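Local coordinates for protein group 3 allergen SMIPP-S Yv6023A04 (Sarcoptes scabiei type hominis, PDB 3H7O) that is an inactivated paralogue of the S1-family serine proteases of the scabies mite, probably lacking the endopeptidase activity generally assigned to that family, at residues V15-Y20 with I53-E58; D70-H75 with E94-L99. The protein carries 3 engineered substitutions. One frame throughout, in Å; residues are numbered along the deposited sequence.

Contact 1 (V15-Y20 with I53-E58)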
loop_
_atom_site.group_PDB
_atom_site.type_symbol
_atom_site.label_atom_id
_atom_site.label_comp_id
_atom_site.label_asym_id
_atom_site.label_seq_id
_atom_site.Cartn_x
_atom_site.Cartn_y
_atom_site.Cartn_z
ATOM N N VAL A 15 -6.594 -0.766 -3.937
ATOM C CA VAL A 15 -6.617 0.034 -5.160
ATOM C C VAL A 15 -5.225 0.078 -5.777
ATOM O O VAL A 15 -4.239 -0.281 -5.130
ATOM C CB VAL A 15 -7.141 1.493 -4.930
ATOM C CG1 VAL A 15 -8.504 1.491 -4.265
ATOM C CG2 VAL A 15 -6.155 2.321 -4.119
ATOM N N ALA A 16 -5.166 0.495 -7.039
ATOM C CA ALA A 16 -3.917 0.869 -7.681
ATOM C C ALA A 16 -3.845 2.387 -7.768
ATOM O O ALA A 16 -4.814 3.046 -8.182
ATOM C CB ALA A 16 -3.820 0.251 -9.075
ATOM N N VAL A 17 -2.698 2.935 -7.371
ATOM C CA VAL A 17 -2.417 4.358 -7.515
ATOM C C VAL A 17 -1.522 4.551 -8.741
ATOM O O VAL A 17 -0.373 4.102 -8.760
ATOM C CB VAL A 17 -1.749 4.944 -6.242
ATOM C CG1 VAL A 17 -1.405 6.429 -6.438
ATOM C CG2 VAL A 17 -2.659 4.751 -5.017
ATOM N N ARG A 18 -2.066 5.204 -9.765
ATOM C CA ARG A 18 -1.347 5.440 -11.014
ATOM C C ARG A 18 -0.721 6.827 -11.036
ATOM O O ARG A 18 -1.404 7.831 -10.801
ATOM C CB ARG A 18 -2.286 5.297 -12.212
ATOM C CG ARG A 18 -3.015 3.968 -12.303
ATOM C CD ARG A 18 -3.799 3.877 -13.609
ATOM N NE ARG A 18 -4.031 2.494 -14.009
ATOM C CZ ARG A 18 -3.134 1.727 -14.625
ATOM N NH1 ARG A 18 -1.927 2.202 -14.924
ATOM N NH2 ARG A 18 -3.449 0.478 -14.948
ATOM N N THR A 19 0.576 6.877 -11.324
ATOM C CA THR A 19 1.304 8.142 -11.469
ATOM C C THR A 19 2.063 8.160 -12.790
ATOM O O THR A 19 2.215 7.120 -13.430
ATOM C CB THR A 19 2.288 8.365 -10.304
ATOM O OG1 THR A 19 3.154 7.229 -10.186
ATOM C CG2 THR A 19 1.530 8.573 -8.990
ATOM N N TYR A 20 2.547 9.333 -13.193
ATOM C CA TYR A 20 3.216 9.487 -14.491
ATOM C C TYR A 20 4.559 10.220 -14.409
ATOM O O TYR A 20 4.748 11.234 -15.083
ATOM C CB TYR A 20 2.284 10.181 -15.501
ATOM C CG TYR A 20 0.956 9.480 -15.685
ATOM C CD1 TYR A 20 0.782 8.524 -16.686
ATOM C CD2 TYR A 20 -0.125 9.767 -14.853
ATOM C CE1 TYR A 20 -0.437 7.876 -16.854
ATOM C CE2 TYR A 20 -1.341 9.122 -15.008
ATOM C CZ TYR A 20 -1.492 8.182 -16.011
ATOM O OH TYR A 20 -2.697 7.542 -16.161
ATOM N N ILE A 53 -2.632 12.256 -10.792
ATOM C CA ILE A 53 -2.797 10.949 -10.148
ATOM C C ILE A 53 -4.167 10.333 -10.437
ATOM O O ILE A 53 -5.174 11.036 -10.463
ATOM C CB ILE A 53 -2.547 11.042 -8.616
ATOM C CG1 ILE A 53 -1.192 11.711 -8.338
ATOM C CG2 ILE A 53 -2.637 9.651 -7.954
ATOM C CD1 ILE A 53 -0.964 12.133 -6.879
ATOM N N VAL A 54 -4.187 9.019 -10.674
ATOM C CA VAL A 54 -5.434 8.277 -10.900
ATOM C C VAL A 54 -5.549 7.104 -9.927
ATOM O O VAL A 54 -4.585 6.358 -9.712
ATOM C CB VAL A 54 -5.559 7.763 -12.374
ATOM C CG1 VAL A 54 -6.864 7.015 -12.589
ATOM C CG2 VAL A 54 -5.463 8.917 -13.359
ATOM N N ILE A 55 -6.734 6.953 -9.341
ATOM C CA ILE A 55 -7.033 5.811 -8.484
ATOM C C ILE A 55 -7.854 4.795 -9.267
ATOM O O ILE A 55 -8.974 5.092 -9.686
ATOM C CB ILE A 55 -7.839 6.221 -7.213
ATOM C CG1 ILE A 55 -7.123 7.323 -6.417
ATOM C CG2 ILE A 55 -8.167 4.986 -6.341
ATOM C CD1 ILE A 55 -5.745 6.952 -5.904
ATOM N N GLN A 56 -7.291 3.603 -9.457
ATOM C CA GLN A 56 -8.004 2.498 -10.087
ATOM C C GLN A 56 -8.489 1.542 -8.999
ATOM O O GLN A 56 -7.704 1.085 -8.158
ATOM C CB GLN A 56 -7.116 1.767 -11.104
ATOM C CG GLN A 56 -7.842 0.652 -11.881
ATOM C CD GLN A 56 -7.051 0.108 -13.067
ATOM O OE1 GLN A 56 -5.916 0.516 -13.326
ATOM N NE2 GLN A 56 -7.659 -0.820 -13.799
ATOM N N TYR A 57 -9.783 1.245 -9.025
ATOM C CA TYR A 57 -10.402 0.430 -7.983
ATOM C C TYR A 57 -11.387 -0.586 -8.552
ATOM O O TYR A 57 -11.714 -0.539 -9.739
ATOM C CB TYR A 57 -11.026 1.312 -6.883
ATOM C CG TYR A 57 -12.110 2.297 -7.301
ATOM C CD1 TYR A 57 -13.415 2.163 -6.817
ATOM C CD2 TYR A 57 -11.827 3.385 -8.131
ATOM C CE1 TYR A 57 -14.421 3.070 -7.171
ATOM C CE2 TYR A 57 -12.830 4.297 -8.496
ATOM C CZ TYR A 57 -14.121 4.133 -8.008
ATOM O OH TYR A 57 -15.112 5.030 -8.358
ATOM N N GLU A 58 -11.819 -1.527 -7.709
ATOM C CA GLU A 58 -12.717 -2.621 -8.106
ATOM C C GLU A 58 -12.106 -3.538 -9.168
ATOM O O GLU A 58 -12.828 -4.125 -9.972
ATOM C CB GLU A 58 -14.080 -2.083 -8.581
ATOM C CG GLU A 58 -14.804 -1.218 -7.559
ATOM C CD GLU A 58 -16.251 -0.925 -7.922
ATOM O OE1 GLU A 58 -16.692 -1.291 -9.032
ATOM O OE2 GLU A 58 -16.955 -0.325 -7.082
#
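Arg18 and Gln56 rise from the same face of the sheet, and the guanidinium of Arg18 grips the amide oxygen of Gln56. Arg18 CB sits 4.1 Å from Val54 CB, in an antiparallel hydrogen-bonded pair. CG is anti to the carbonyl carbon (chi1 -56°) and lies 3.9 Å from Val54 O; from there the chain runs extended to NE. CD passes 4.0 Å from Gln56 OE1, and the guanidinium then closes on that oxygen side-on: NE donates to OE1 at 2.8 Å and NH2 to the same OE1 at 3.0 Å. Neither bond is straight, as expected when two donors share one acceptor. OE1 lies near the guanidinium plane, and the amide is turned only 29° from it, nearly coplanar. The other end of the amide is also held: Gln56 NE2 donates to the carbonyls of Leu62 and Pro66, bonds consistent with a fixed amide rotation presenting OE1 to Arg18. Between the strands, the backbones of Ala16 and Gln56, and of Arg18 and Val54, exchange paired N-H...O bonds, with strand directions 157° apart. This pairing joins the first and last strands in the barrel order, closing the N-terminal barrel of the chymotrypsin-like fold. On the face carrying Val15, Val17 and Ile55 the contacts across the strands are between apolar groups. Val17 CG1 reaches Ile53 CG2, just before the strand, at 3.8 Å, and Val17 CG2 reaches Ile55 CD1 at 3.9 Å, the latter pair lying side by side. Leu93 packs against all three residues, and Val15 CG1 meets Tyr57 CB at 3.6 Å.

Contact 2 (D70-H75 with E94-L99)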
loop_
_atom_site.group_PDB
_atom_site.type_symbol
_atom_site.label_atom_id
_atom_site.label_comp_id
_atom_site.label_asym_id
_atom_site.label_seq_id
_atom_site.Cartn_x
_atom_site.Cartn_y
_atom_site.Cartn_z
ATOM N N ASP A 70 -10.762 6.815 -10.787
ATOM C CA ASP A 70 -11.073 8.150 -10.298
ATOM C C ASP A 70 -9.871 9.063 -10.536
ATOM O O ASP A 70 -8.874 8.966 -9.820
ATOM C CB ASP A 70 -11.404 8.091 -8.802
ATOM C CG ASP A 70 -12.043 9.368 -8.285
ATOM O OD1 ASP A 70 -11.796 10.453 -8.856
ATOM O OD2 ASP A 70 -12.786 9.283 -7.282
ATOM N N PRO A 71 -9.959 9.943 -11.553
ATOM C CA PRO A 71 -8.878 10.873 -11.900
ATOM C C PRO A 71 -9.015 12.245 -11.231
ATOM O O PRO A 71 -8.627 13.257 -11.820
ATOM C CB PRO A 71 -9.056 11.029 -13.405
ATOM C CG PRO A 71 -10.546 10.982 -13.572
ATOM C CD PRO A 71 -11.039 9.974 -12.558
ATOM N N TYR A 72 -9.571 12.280 -10.026
ATOM C CA TYR A 72 -9.834 13.549 -9.355
ATOM C C TYR A 72 -9.101 13.665 -8.020
ATOM O O TYR A 72 -9.702 14.024 -7.006
ATOM C CB TYR A 72 -11.338 13.751 -9.136
ATOM C CG TYR A 72 -12.167 13.959 -10.385
ATOM C CD1 TYR A 72 -12.357 15.237 -10.917
ATOM C CD2 TYR A 72 -12.796 12.884 -11.011
ATOM C CE1 TYR A 72 -13.145 15.435 -12.053
ATOM C CE2 TYR A 72 -13.585 13.071 -12.145
ATOM C CZ TYR A 72 -13.750 14.347 -12.660
ATOM O OH TYR A 72 -14.524 14.528 -13.779
ATOM N N VAL A 73 -7.807 13.359 -8.017
ATOM C CA VAL A 73 -6.995 13.582 -6.825
ATOM C C VAL A 73 -6.680 15.081 -6.718
ATOM O O VAL A 73 -6.120 15.672 -7.643
ATOM C CB VAL A 73 -5.701 12.727 -6.827
ATOM C CG1 VAL A 73 -4.854 13.028 -5.592
ATOM C CG2 VAL A 73 -6.040 11.237 -6.895
ATOM N N SER A 74 -7.044 15.680 -5.585
ATOM C CA SER A 74 -6.901 17.122 -5.374
ATOM C C SER A 74 -5.741 17.512 -4.453
ATOM O O SER A 74 -5.211 18.617 -4.559
ATOM C CB SER A 74 -8.207 17.711 -4.833
ATOM O OG SER A 74 -8.586 17.068 -3.626
ATOM N N HIS A 75 -5.358 16.615 -3.547
ATOM C CA HIS A 75 -4.293 16.906 -2.584
ATOM C C HIS A 75 -3.570 15.642 -2.130
ATOM O O HIS A 75 -4.163 14.563 -2.080
ATOM C CB HIS A 75 -4.854 17.649 -1.365
ATOM C CG HIS A 75 -3.810 18.338 -0.539
ATOM N ND1 HIS A 75 -3.343 19.602 -0.834
ATOM C CD2 HIS A 75 -3.148 17.945 0.576
ATOM C CE1 HIS A 75 -2.436 19.955 0.060
ATOM N NE2 HIS A 75 -2.298 18.968 0.926
ATOM N N GLU A 94 -6.327 12.838 -1.309
ATOM C CA GLU A 94 -7.683 13.385 -1.217
ATOM C C GLU A 94 -8.333 13.499 -2.591
ATOM O O GLU A 94 -7.680 13.883 -3.564
ATOM C CB GLU A 94 -7.675 14.751 -0.529
ATOM C CG GLU A 94 -9.060 15.381 -0.389
ATOM C CD GLU A 94 -9.044 16.691 0.362
ATOM O OE1 GLU A 94 -7.951 17.157 0.746
ATOM O OE2 GLU A 94 -10.135 17.261 0.569
ATOM N N LEU A 95 -9.622 13.171 -2.656
ATOM C CA LEU A 95 -10.391 13.249 -3.891
ATOM C C LEU A 95 -11.386 14.405 -3.883
ATOM O O LEU A 95 -11.999 14.700 -2.853
ATOM C CB LEU A 95 -11.121 11.928 -4.134
ATOM C CG LEU A 95 -10.201 10.732 -4.347
ATOM C CD1 LEU A 95 -10.907 9.447 -3.941
ATOM C CD2 LEU A 95 -9.705 10.681 -5.796
ATOM N N SER A 96 -11.534 15.064 -5.031
ATOM C CA SER A 96 -12.542 16.113 -5.188
ATOM C C SER A 96 -13.869 15.528 -5.673
ATOM O O SER A 96 -14.937 16.092 -5.419
ATOM C CB SER A 96 -12.052 17.202 -6.146
ATOM O OG SER A 96 -11.851 16.685 -7.448
ATOM N N ARG A 97 -13.780 14.404 -6.383
ATOM C CA ARG A 97 -14.932 13.617 -6.807
ATOM C C ARG A 97 -14.780 12.257 -6.126
ATOM O O ARG A 97 -13.737 11.611 -6.264
ATOM C CB ARG A 97 -14.939 13.471 -8.334
ATOM C CG ARG A 97 -16.182 12.817 -8.940
ATOM C CD ARG A 97 -16.004 11.317 -9.193
ATOM N NE ARG A 97 -17.146 10.787 -9.932
ATOM C CZ ARG A 97 -18.243 10.287 -9.370
ATOM N NH1 ARG A 97 -18.352 10.216 -8.045
ATOM N NH2 ARG A 97 -19.235 9.853 -10.136
ATOM N N PRO A 98 -15.812 11.819 -5.377
ATOM C CA PRO A 98 -15.625 10.644 -4.518
ATOM C C PRO A 98 -15.576 9.324 -5.281
ATOM O O PRO A 98 -16.118 9.228 -6.381
ATOM C CB PRO A 98 -16.852 10.677 -3.606
ATOM C CG PRO A 98 -17.900 11.365 -4.405
ATOM C CD PRO A 98 -17.188 12.348 -5.308
ATOM N N LEU A 99 -14.919 8.324 -4.694
ATOM C CA LEU A 99 -14.979 6.958 -5.215
ATOM C C LEU A 99 -16.419 6.468 -5.141
ATOM O O LEU A 99 -17.114 6.729 -4.154
ATOM C CB LEU A 99 -14.089 6.022 -4.391
ATOM C CG LEU A 99 -12.594 6.323 -4.239
ATOM C CD1 LEU A 99 -11.977 5.434 -3.161
ATOM C CD2 LEU A 99 -11.855 6.165 -5.565
#
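Tyr72 receives Arg97 over one ring face in a CH-pi contact, with Arg97 CB 3.8 Å from the centroid of the Tyr72 ring. The backbone beside it is tied by Ser96 N, which donates to Tyr72 O at 2.9 Å. Asp70 reaches across to the 94-99 segment: its CG is anti to the backbone N (chi1 -167°), and OD2 of its carboxyl group comes to 2.7 Å from Arg97 O. Two leucines pack against this side chain: Leu95 meets it tip to tip with CD2 3.7 Å from Asp70 CG, and Leu99 CD2 lies 3.8 Å from Asp70 CB. Farther along, Ser74 N donates to Glu94 O at 2.8 Å and Glu94 N to His75 O at 2.9 Å. Ser74 and His75 therefore both face the single residue Glu94, a classic beta bulge in the antiparallel pairing of strands 68-78 and 91-95 of the N-terminal barrel; Ser74, with phi -105° and psi -27°, carries the backbone kink. Before the bulge the register is set by Val73 and Leu95, a non-hydrogen-bonded pair whose CG2 and CD2 atoms respectively touch at 3.9 Å. In the next shell, Tyr72 N makes a weak bond to Asp70 OD1, Glu94 OE1 is hydrogen-bonded to the hydroxyl of Tyr77, and Ile55 of strand 54-57 backs both Val73 and Leu99.

Contacts 1 and 2 belong to one barrel and meet through the adjacent strands 54-57 and 68-78: Ile55 O lies 2.7 Å from Asp70 N, a probable hydrogen bond, and Tyr57 CE2 packs 3.6 Å from Leu99 CD2. Contact 1 is the more buried, its centre about 11 Å from the centre of the chain against about 18 Å for contact 2. Its regular ladder puts an apolar layer on one face and an arginine-glutamine bond on the other. Contact 2, partly exposed, departs from regular pairing through a bulge and loop residues beyond it, and relies less on a backbone ladder and more on side-chain contacts to loop residues, with an aromatic face and an aspartate packed against two leucines.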